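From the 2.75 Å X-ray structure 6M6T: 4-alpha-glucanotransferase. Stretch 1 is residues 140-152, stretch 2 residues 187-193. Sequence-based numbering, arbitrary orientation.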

ATOM      1  N   VAL A 140      -6.898 -10.306  15.722  1.00 45.72           N
ATOM      2  CA  VAL A 140      -5.703  -9.685  16.286  1.00 48.97           C
ATOM      3  C   VAL A 140      -4.844 -10.715  16.998  1.00 45.23           C
ATOM      4  O   VAL A 140      -3.661 -10.863  16.689  1.00 45.22           O
ATOM      5  CB  VAL A 140      -6.061  -8.519  17.222  1.00 47.01           C
ATOM      6  CG1 VAL A 140      -4.796  -7.929  17.806  1.00 44.77           C
ATOM      7  CG2 VAL A 140      -6.795  -7.446  16.478  1.00 43.42           C
ATOM      8  N   THR A 141      -5.445 -11.472  17.924  1.00 51.12           N
ATOM      9  CA  THR A 141      -4.660 -12.276  18.862  1.00 51.68           C
ATOM     10  C   THR A 141      -3.796 -13.314  18.150  1.00 49.00           C
ATOM     11  O   THR A 141      -2.667 -13.573  18.571  1.00 47.92           O
ATOM     12  CB  THR A 141      -5.578 -12.949  19.894  1.00 50.39           C
ATOM     13  OG1 THR A 141      -6.412 -13.919  19.245  1.00 60.20           O
ATOM     14  CG2 THR A 141      -6.461 -11.917  20.572  1.00 45.03           C
ATOM     15  N   ASP A 142      -4.289 -13.920  17.069  1.00 50.02           N
ATOM     16  CA  ASP A 142      -3.453 -14.960  16.474  1.00 53.95           C
ATOM     17  C   ASP A 142      -2.359 -14.370  15.601  1.00 49.19           C
ATOM     18  O   ASP A 142      -1.285 -14.975  15.467  1.00 50.33           O
ATOM     19  CB  ASP A 142      -4.295 -15.996  15.721  1.00 56.77           C
ATOM     20  CG  ASP A 142      -4.371 -17.355  16.488  1.00 71.44           C
ATOM     21  OD1 ASP A 142      -3.384 -17.727  17.186  1.00 69.01           O
ATOM     22  OD2 ASP A 142      -5.419 -18.043  16.415  1.00 67.63           O
ATOM     23  N   PHE A 143      -2.568 -13.164  15.074  1.00 46.82           N
ATOM     24  CA  PHE A 143      -1.443 -12.433  14.506  1.00 45.16           C
ATOM     25  C   PHE A 143      -0.429 -12.074  15.589  1.00 45.08           C
ATOM     26  O   PHE A 143       0.786 -12.092  15.348  1.00 46.19           O
ATOM     27  CB  PHE A 143      -1.923 -11.171  13.788  1.00 46.24           C
ATOM     28  CG  PHE A 143      -0.868 -10.112  13.694  1.00 44.56           C
ATOM     29  CD1 PHE A 143       0.076 -10.160  12.682  1.00 37.64           C
ATOM     30  CD2 PHE A 143      -0.795  -9.085  14.644  1.00 40.24           C
ATOM     31  CE1 PHE A 143       1.067  -9.197  12.595  1.00 42.15           C
ATOM     32  CE2 PHE A 143       0.203  -8.128  14.577  1.00 35.32           C
ATOM     33  CZ  PHE A 143       1.135  -8.178  13.552  1.00 41.00           C
ATOM     34  N   ALA A 144      -0.910 -11.731  16.787  1.00 46.14           N
ATOM     35  CA  ALA A 144       0.010 -11.345  17.855  1.00 49.49           C
ATOM     36  C   ALA A 144       0.832 -12.546  18.311  1.00 50.59           C
ATOM     37  O   ALA A 144       2.031 -12.423  18.608  1.00 51.26           O
ATOM     38  CB  ALA A 144      -0.764 -10.721  19.020  1.00 42.95           C
ATOM     39  N   GLU A 145       0.213 -13.725  18.326  1.00 46.57           N
ATOM     40  CA  GLU A 145       0.964 -14.934  18.626  1.00 49.28           C
ATOM     41  C   GLU A 145       1.946 -15.246  17.508  1.00 46.11           C
ATOM     42  O   GLU A 145       3.067 -15.676  17.774  1.00 46.68           O
ATOM     43  CB  GLU A 145       0.017 -16.110  18.872  1.00 47.31           C
ATOM     44  CG  GLU A 145      -0.858 -15.916  20.093  1.00 53.96           C
ATOM     45  CD  GLU A 145      -1.973 -16.939  20.210  1.00 67.29           C
ATOM     46  OE1 GLU A 145      -1.856 -18.013  19.577  1.00 68.44           O
ATOM     47  OE2 GLU A 145      -2.963 -16.664  20.943  1.00 69.86           O
ATOM     48  N   PHE A 146       1.555 -15.027  16.253  1.00 47.13           N
ATOM     49  CA  PHE A 146       2.504 -15.214  15.160  1.00 47.98           C
ATOM     50  C   PHE A 146       3.743 -14.354  15.364  1.00 45.95           C
ATOM     51  O   PHE A 146       4.872 -14.838  15.269  1.00 46.88           O
ATOM     52  CB  PHE A 146       1.836 -14.891  13.824  1.00 46.68           C
ATOM     53  CG  PHE A 146       2.745 -15.057  12.627  1.00 51.85           C
ATOM     54  CD1 PHE A 146       2.882 -16.294  12.011  1.00 52.73           C
ATOM     55  CD2 PHE A 146       3.441 -13.970  12.104  1.00 53.09           C
ATOM     56  CE1 PHE A 146       3.700 -16.451  10.903  1.00 54.22           C
ATOM     57  CE2 PHE A 146       4.264 -14.117  11.000  1.00 55.96           C
ATOM     58  CZ  PHE A 146       4.395 -15.365  10.397  1.00 58.89           C
ATOM     59  N   MET A 147       3.547 -13.071  15.659  1.00 48.62           N
ATOM     60  CA  MET A 147       4.690 -12.186  15.871  1.00 50.48           C
ATOM     61  C   MET A 147       5.504 -12.595  17.090  1.00 48.85           C
ATOM     62  O   MET A 147       6.734 -12.467  17.086  1.00 45.42           O
ATOM     63  CB  MET A 147       4.228 -10.734  16.012  1.00 44.36           C
ATOM     64  CG  MET A 147       3.683 -10.140  14.725  1.00 45.51           C
ATOM     65  SD  MET A 147       4.836 -10.144  13.323  1.00 54.93           S
ATOM     66  CE  MET A 147       6.401  -9.727  14.132  1.00 50.95           C
ATOM     67  N   ALA A 148       4.846 -13.094  18.132  1.00 46.12           N
ATOM     68  CA  ALA A 148       5.585 -13.527  19.310  1.00 49.32           C
ATOM     69  C   ALA A 148       6.439 -14.754  19.005  1.00 49.38           C
ATOM     70  O   ALA A 148       7.632 -14.803  19.336  1.00 54.17           O
ATOM     71  CB  ALA A 148       4.611 -13.806  20.453  1.00 51.32           C
ATOM     72  N   ILE A 149       5.848 -15.767  18.390  1.00 42.96           N
ATOM     73  CA  ILE A 149       6.629 -16.941  18.038  1.00 46.95           C
ATOM     74  C   ILE A 149       7.761 -16.551  17.094  1.00 51.83           C
ATOM     75  O   ILE A 149       8.887 -17.053  17.209  1.00 52.24           O
ATOM     76  CB  ILE A 149       5.720 -18.031  17.439  1.00 45.43           C
ATOM     77  CG1 ILE A 149       4.597 -18.377  18.417  1.00 41.68           C
ATOM     78  CG2 ILE A 149       6.513 -19.278  17.140  1.00 48.16           C
ATOM     79  CD1 ILE A 149       3.596 -19.351  17.868  1.00 37.75           C
ATOM     80  N   LYS A 150       7.495 -15.625  16.168  1.00 52.97           N
ATOM     81  CA  LYS A 150       8.531 -15.199  15.234  1.00 50.61           C
ATOM     82  C   LYS A 150       9.699 -14.572  15.975  1.00 48.17           C
ATOM     83  O   LYS A 150      10.868 -14.830  15.662  1.00 45.47           O
ATOM     84  CB  LYS A 150       7.941 -14.220  14.221  1.00 50.04           C
ATOM     85  CG  LYS A 150       8.939 -13.684  13.199  1.00 55.29           C
ATOM     86  CD  LYS A 150       8.224 -12.990  12.048  1.00 54.83           C
ATOM     87  CE  LYS A 150       9.206 -12.598  10.955  1.00 59.60           C
ATOM     88  NZ  LYS A 150       9.885 -13.768  10.340  1.00 58.69           N
ATOM     89  N   GLU A 151       9.395 -13.745  16.968  1.00 57.70           N
ATOM     90  CA  GLU A 151      10.457 -13.088  17.706  1.00 56.84           C
ATOM     91  C   GLU A 151      11.221 -14.086  18.559  1.00 56.23           C
ATOM     92  O   GLU A 151      12.449 -13.983  18.653  1.00 55.94           O
ATOM     93  CB  GLU A 151       9.881 -11.932  18.537  1.00 53.25           C
ATOM     94  CG  GLU A 151       9.741 -10.632  17.716  1.00 60.96           C
ATOM     95  CD  GLU A 151       8.773  -9.585  18.309  1.00 68.49           C
ATOM     96  OE1 GLU A 151       8.241  -9.786  19.428  1.00 63.24           O
ATOM     97  OE2 GLU A 151       8.547  -8.543  17.640  1.00 67.20           O
ATOM     98  N   HIS A 152      10.529 -15.085  19.133  1.00 57.95           N
ATOM     99  CA  HIS A 152      11.222 -16.093  19.940  1.00 55.79           C
ATOM    100  C   HIS A 152      12.285 -16.797  19.117  1.00 51.18           C
ATOM    101  O   HIS A 152      13.430 -16.938  19.557  1.00 61.72           O
ATOM    102  CB  HIS A 152      10.243 -17.119  20.527  1.00 55.06           C
ATOM    103  CG  HIS A 152      10.918 -18.256  21.255  1.00 64.84           C
ATOM    104  ND1 HIS A 152      10.314 -19.482  21.453  1.00 58.55           N
ATOM    105  CD2 HIS A 152      12.143 -18.349  21.831  1.00 63.75           C
ATOM    106  CE1 HIS A 152      11.133 -20.277  22.116  1.00 56.79           C
ATOM    107  NE2 HIS A 152      12.250 -19.615  22.356  1.00 57.91           N
ATOM    108  N   TYR A 187       1.729  -7.503  24.158  1.00 51.57           N
ATOM    109  CA  TYR A 187       2.375  -6.343  23.555  1.00 44.02           C
ATOM    110  C   TYR A 187       1.831  -6.072  22.151  1.00 47.04           C
ATOM    111  O   TYR A 187       1.450  -4.939  21.825  1.00 48.32           O
ATOM    112  CB  TYR A 187       3.895  -6.533  23.514  1.00 42.70           C
ATOM    113  CG  TYR A 187       4.542  -5.574  22.557  1.00 46.66           C
ATOM    114  CD1 TYR A 187       4.712  -5.908  21.207  1.00 45.40           C
ATOM    115  CD2 TYR A 187       4.934  -4.307  22.979  1.00 47.56           C
ATOM    116  CE1 TYR A 187       5.264  -5.017  20.304  1.00 48.69           C
ATOM    117  CE2 TYR A 187       5.495  -3.398  22.078  1.00 51.60           C
ATOM    118  CZ  TYR A 187       5.660  -3.760  20.743  1.00 54.65           C
ATOM    119  OH  TYR A 187       6.217  -2.880  19.837  1.00 58.09           O
ATOM    120  N   HIS A 188       1.802  -7.107  21.300  1.00 49.09           N
ATOM    121  CA  HIS A 188       1.440  -6.916  19.896  1.00 45.82           C
ATOM    122  C   HIS A 188      -0.043  -6.648  19.731  1.00 46.05           C
ATOM    123  O   HIS A 188      -0.441  -5.894  18.830  1.00 50.03           O
ATOM    124  CB  HIS A 188       1.827  -8.133  19.073  1.00 41.08           C
ATOM    125  CG  HIS A 188       3.300  -8.264  18.837  1.00 45.01           C
ATOM    126  ND1 HIS A 188       3.978  -7.501  17.909  1.00 43.68           N
ATOM    127  CD2 HIS A 188       4.220  -9.090  19.392  1.00 44.91           C
ATOM    128  CE1 HIS A 188       5.254  -7.848  17.909  1.00 49.15           C
ATOM    129  NE2 HIS A 188       5.427  -8.810  18.798  1.00 47.19           N
ATOM    130  N   GLU A 189      -0.867  -7.249  20.592  1.00 44.34           N
ATOM    131  CA  GLU A 189      -2.279  -6.870  20.639  1.00 44.84           C
ATOM    132  C   GLU A 189      -2.432  -5.380  20.897  1.00 49.14           C
ATOM    133  O   GLU A 189      -3.193  -4.685  20.207  1.00 51.98           O
ATOM    134  CB  GLU A 189      -3.011  -7.652  21.725  1.00 44.97           C
ATOM    135  CG  GLU A 189      -3.813  -8.805  21.179  1.00 57.38           C
ATOM    136  CD  GLU A 189      -3.871  -9.996  22.119  1.00 63.24           C
ATOM    137  OE1 GLU A 189      -4.126  -9.819  23.344  1.00 59.91           O
ATOM    138  OE2 GLU A 189      -3.629 -11.112  21.611  1.00 63.27           O
ATOM    139  N   VAL A 190      -1.709  -4.875  21.894  1.00 48.30           N
ATOM    140  CA  VAL A 190      -1.888  -3.495  22.310  1.00 46.96           C
ATOM    141  C   VAL A 190      -1.346  -2.549  21.244  1.00 45.75           C
ATOM    142  O   VAL A 190      -1.940  -1.500  20.965  1.00 46.76           O
ATOM    143  CB  VAL A 190      -1.240  -3.280  23.697  1.00 51.11           C
ATOM    144  CG1 VAL A 190      -1.153  -1.802  24.049  1.00 46.46           C
ATOM    145  CG2 VAL A 190      -2.032  -4.024  24.789  1.00 45.66           C
ATOM    146  N   THR A 191      -0.232  -2.908  20.609  1.00 44.16           N
ATOM    147  CA  THR A 191       0.237  -2.057  19.519  1.00 46.58           C
ATOM    148  C   THR A 191      -0.772  -2.033  18.374  1.00 43.37           C
ATOM    149  O   THR A 191      -0.970  -0.982  17.753  1.00 48.44           O
ATOM    150  CB  THR A 191       1.623  -2.487  19.028  1.00 47.29           C
ATOM    151  OG1 THR A 191       1.621  -3.879  18.670  1.00 50.20           O
ATOM    152  CG2 THR A 191       2.661  -2.229  20.109  1.00 44.90           C
ATOM    153  N   GLN A 192      -1.457  -3.150  18.103  1.00 49.20           N
ATOM    154  CA  GLN A 192      -2.510  -3.101  17.085  1.00 48.17           C
ATOM    155  C   GLN A 192      -3.654  -2.189  17.527  1.00 49.42           C
ATOM    156  O   GLN A 192      -4.232  -1.459  16.702  1.00 49.31           O
ATOM    157  CB  GLN A 192      -3.020  -4.511  16.760  1.00 43.37           C
ATOM    158  CG  GLN A 192      -2.099  -5.344  15.830  1.00 41.25           C
ATOM    159  CD  GLN A 192      -1.619  -4.587  14.584  1.00 37.80           C
ATOM    160  OE1 GLN A 192      -2.409  -4.227  13.704  1.00 38.02           O
ATOM    161  NE2 GLN A 192      -0.312  -4.366  14.503  1.00 31.95           N
ATOM    162  N   TYR A 193      -3.968  -2.196  18.829  1.00 47.43           N
ATOM    163  CA  TYR A 193      -4.999  -1.297  19.348  1.00 47.17           C
ATOM    164  C   TYR A 193      -4.605   0.162  19.142  1.00 52.16           C
ATOM    165  O   TYR A 193      -5.437   0.995  18.747  1.00 51.81           O
ATOM    166  CB  TYR A 193      -5.252  -1.582  20.828  1.00 43.25           C
ATOM    167  CG  TYR A 193      -6.051  -0.506  21.555  1.00 52.55           C
ATOM    168  CD1 TYR A 193      -7.442  -0.456  21.461  1.00 50.73           C
ATOM    169  CD2 TYR A 193      -5.414   0.454  22.348  1.00 52.54           C
ATOM    170  CE1 TYR A 193      -8.171   0.524  22.128  1.00 51.16           C
ATOM    171  CE2 TYR A 193      -6.141   1.436  23.013  1.00 53.68           C
ATOM    172  CZ  TYR A 193      -7.516   1.466  22.898  1.00 54.29           C
ATOM    173  OH  TYR A 193      -8.238   2.436  23.555  1.00 56.38           O
TER

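Two helices that cross steeply can touch over only a short length, and the residues at the crossing are often small, or matched in shape and chemistry to their neighbours. The pair formed by residues 140-152 and 187-193 of this 4-alpha-glucanotransferase illustrates the principle. Both stretches are helical, the second being part of a longer helix, and their N-to-C directions diverge by 126°, closer to antiparallel than to parallel. The axes approach to 8.5 Å, and the backbones come nearest where Ala144 CA lies 5.1 Å from His188 CA. Regular i to i+4 hydrogen bonds, such as Ala148 N to Ala144 O at 2.9 Å, hold each helix together; the hydrogen bond found between the helices joins side chains, and the contact buries 445 Å², both sides summed.

Ala144 has nothing beyond its CB, and that methyl points toward the second helix, packing against His188 CB at 3.7 Å and reaching Glu189 N at 3.8 Å. This short side chain lies where the two backbones come nearest.

His188 is the centre of the contact and has the largest area covered by the opposing helix. Its side chain, with chi1 in the m well, fits as a knob into a hole formed by Ala144, Met147, Ala148 and Glu151. The imidazole uses its face and its edge for different chemistry. Met147 CB sits over one face, 3.5 Å from the centroid of the His188 ring and just 8° off the ring normal, a CH-pi contact in which aliphatic hydrogens meet the pi cloud. At the edge, near the ring plane, His188 NE2 donates a hydrogen bond to Glu151 OE1 at 3.0 Å; the N-H...O angle of 168° is nearly linear, as expected when the acceptor lies along the in-plane N-H direction. The carboxylate thus anchors the tip of the knob one helical turn beyond Met147.

Toward the start of the first helix, Val140 makes aliphatic contacts, and its neighbours meet polar ends. Val140 CG1 rests 3.6 Å from Glu189 CG and 4.0 Å from Gln192 CB, so the methylene portions of two polar side chains cover a valine methyl. The Glu189 side chain sets out sideways, but its end comes nearer the first helix, bringing OE2 to 3.1 Å from Thr141 CG2, a close contact with a methyl carbon. Phe143 likewise starts sideways and turns inward at its end: its CE2 lies 3.8 Å from Gln192 NE2, which approaches the ring obliquely and is hydrogen-bonded elsewhere in the structure.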